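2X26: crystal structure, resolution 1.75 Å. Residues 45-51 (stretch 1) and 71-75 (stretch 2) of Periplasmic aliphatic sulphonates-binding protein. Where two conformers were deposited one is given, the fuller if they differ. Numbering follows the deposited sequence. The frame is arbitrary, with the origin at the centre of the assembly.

Stretch 1, residues 45-51: MLEALNV
Stretch 2 (71-75) GADLV

What backbone framework brings the two stretches together? Residues 45-51 are helical throughout, in a helix that begins earlier in the chain, with phi/psi of -63/-40 at Met45, phi between -56° and -91° along the stretch, and -91/-9 at Val51. Its turns are closed by Leu49 N to Met45 O and Asn50 N to Leu46 O, both 2.9 Å, and by Val51 N to Glu47 O at 3.0 Å; Val51 N also makes a weak bond to Ala48 O at 3.3 Å. The second stretch leaves a loop and runs into a strand that includes Val75 and continues beyond it. Its phi/psi values are 93/1 at Gly71, -65/138 at Ala72, -94/30 at Asp73, -74/135 at Leu74 and -108/147 at Val75. The backbone angles of Gly71 would jam a CB against the carbonyl oxygen of the preceding residue, so glycine suits the turn. The register is set by Asn50 and Ala72, whose CA atoms lie 6.5 Å apart.

Which side chain contributes the largest share of the contact? Leu74 does, with 91 Å² of its surface covered out of 216 Å² buried on both sides together. Its CA-to-CB bond points toward the helix, and chi1 of -52° (m) with chi2 of 177° (t) places both methyls against the helix: CD1 reaches Leu46 and also Leu49, CD2 reaches Leu49 and Asn50. Leu74 CD1 lies 4.1 Å from Leu46 O and 4.2 Å from Leu46 CD2, while Leu74 CD2 sits 3.9 Å from Leu49 CG and equally 3.9 Å from Asn50 ND2. A branched, apolar side chain fits this buried position well, since it can touch several neighbours at once and has no polar group in its side chain to satisfy.

How do the helix leucines receive it? Leu46 and Leu49 are both buried but use different rotamers. Leu46, whose CB points sideways, takes chi1 -70° (m) and chi2 -179° (t), which brings CD2 within reach of Leu74. Leu49 points its CB toward the second stretch and adopts chi1 -158° (t), chi2 59° (p), presenting its branch point, CG, as the closest atom to Leu74. Both contacts are van der Waals packing of apolar side chains.

What does Asn50 do at the exposed edge? Its CB points sideways, but chi1 of -153° (t) and chi2 of -135° bring the amide end nearer the loop. There Asn50 ND2 packs 3.3 Å from Ala72 CB, which points toward the helix; the small methyl accommodates this close approach. No direct hydrogen bond joins the stretches. Instead, one water accepts from Asn50 ND2 at 2.6 Å and from Asp73 N at 2.7 Å, bridging two donors that are themselves 4.3 Å apart. Thus the amide of Asn50 supplies a polar link beside the leucine packing. Asp73, with chi1 -170° (t) and chi2 24°, leads its carboxylate away from the helix to hydrogen bonds elsewhere in the structure.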

# COMPACT_ATOMS: atom_id res chain seq x y z
N MET A 45 -11.04 -0.42 -2.72
CA MET A 45 -10.37 -0.45 -4.03
C MET A 45 -10.37 -1.87 -4.57
O MET A 45 -10.58 -2.11 -5.77
CB MET A 45 -8.92 0.10 -3.95
CG MET A 45 -8.13 0.10 -5.30
SD MET A 45 -7.32 -1.47 -5.66
CE MET A 45 -7.31 -1.56 -7.43
N LEU A 46 -10.14 -2.84 -3.69
CA LEU A 46 -9.98 -4.21 -4.20
C LEU A 46 -11.33 -4.80 -4.63
O LEU A 46 -11.37 -5.63 -5.51
CB LEU A 46 -9.32 -5.12 -3.17
CG LEU A 46 -7.82 -4.79 -2.93
CD1 LEU A 46 -7.22 -5.77 -1.90
CD2 LEU A 46 -6.92 -4.69 -4.18
N GLU A 47 -12.39 -4.35 -3.98
CA GLU A 47 -13.75 -4.66 -4.40
C GLU A 47 -13.96 -4.21 -5.85
O GLU A 47 -14.48 -4.95 -6.69
CB GLU A 47 -14.77 -4.03 -3.43
CG GLU A 47 -14.65 -4.71 -2.05
CD GLU A 47 -15.65 -4.27 -0.98
OE1 GLU A 47 -16.21 -3.14 -1.07
OE2 GLU A 47 -15.88 -5.08 -0.04
N ALA A 48 -13.55 -2.99 -6.15
CA ALA A 48 -13.65 -2.46 -7.50
C ALA A 48 -12.78 -3.27 -8.48
O ALA A 48 -13.21 -3.59 -9.58
CB ALA A 48 -13.25 -0.94 -7.51
N LEU A 49 -11.56 -3.60 -8.06
CA LEU A 49 -10.71 -4.40 -8.90
C LEU A 49 -11.35 -5.74 -9.21
O LEU A 49 -11.22 -6.28 -10.34
CB LEU A 49 -9.34 -4.58 -8.19
CG LEU A 49 -8.14 -4.93 -9.09
CD1 LEU A 49 -7.81 -3.93 -10.18
CD2 LEU A 49 -6.93 -5.00 -8.18
N ASN A 50 -12.02 -6.31 -8.21
CA ASN A 50 -12.61 -7.61 -8.35
C ASN A 50 -13.91 -7.68 -9.17
O ASN A 50 -14.26 -8.74 -9.66
CB ASN A 50 -12.90 -8.22 -6.99
CG ASN A 50 -12.88 -9.74 -7.04
OD1 ASN A 50 -13.75 -10.43 -6.49
ND2 ASN A 50 -11.90 -10.27 -7.73
N VAL A 51 -14.63 -6.56 -9.27
CA VAL A 51 -15.80 -6.49 -10.15
C VAL A 51 -15.37 -5.98 -11.51
O VAL A 51 -16.17 -6.00 -12.43
CB VAL A 51 -17.02 -5.66 -9.58
CG1 VAL A 51 -17.59 -6.31 -8.35
CG2 VAL A 51 -16.64 -4.23 -9.23
N GLY A 71 -11.25 -15.75 -2.36
CA GLY A 71 -11.27 -16.29 -3.71
C GLY A 71 -10.97 -15.28 -4.83
O GLY A 71 -10.93 -15.70 -5.98
N ALA A 72 -10.69 -14.01 -4.54
CA ALA A 72 -10.38 -13.10 -5.64
C ALA A 72 -9.07 -13.53 -6.30
O ALA A 72 -8.12 -13.97 -5.62
CB ALA A 72 -10.35 -11.66 -5.19
N ASP A 73 -9.04 -13.48 -7.62
CA ASP A 73 -7.86 -13.96 -8.36
C ASP A 73 -6.90 -12.80 -8.66
O ASP A 73 -6.13 -12.83 -9.61
CB ASP A 73 -8.25 -14.68 -9.65
CG ASP A 73 -7.06 -15.42 -10.33
OD1 ASP A 73 -6.06 -15.79 -9.65
OD2 ASP A 73 -7.14 -15.62 -11.56
N LEU A 74 -6.88 -11.81 -7.79
CA LEU A 74 -6.06 -10.61 -8.03
C LEU A 74 -4.59 -10.89 -7.81
O LEU A 74 -4.24 -11.54 -6.82
CB LEU A 74 -6.46 -9.55 -7.06
CG LEU A 74 -7.95 -9.30 -7.07
CD1 LEU A 74 -8.23 -8.25 -5.97
CD2 LEU A 74 -8.41 -8.80 -8.45
N VAL A 75 -3.73 -10.44 -8.71
CA VAL A 75 -2.32 -10.83 -8.68
C VAL A 75 -1.49 -9.66 -8.22
O VAL A 75 -1.83 -8.48 -8.54
CB VAL A 75 -1.83 -11.33 -10.04
CG1 VAL A 75 -2.52 -12.63 -10.39
CG2 VAL A 75 -2.02 -10.31 -11.16
O HOH W 1 -11.28 -12.55 -8.90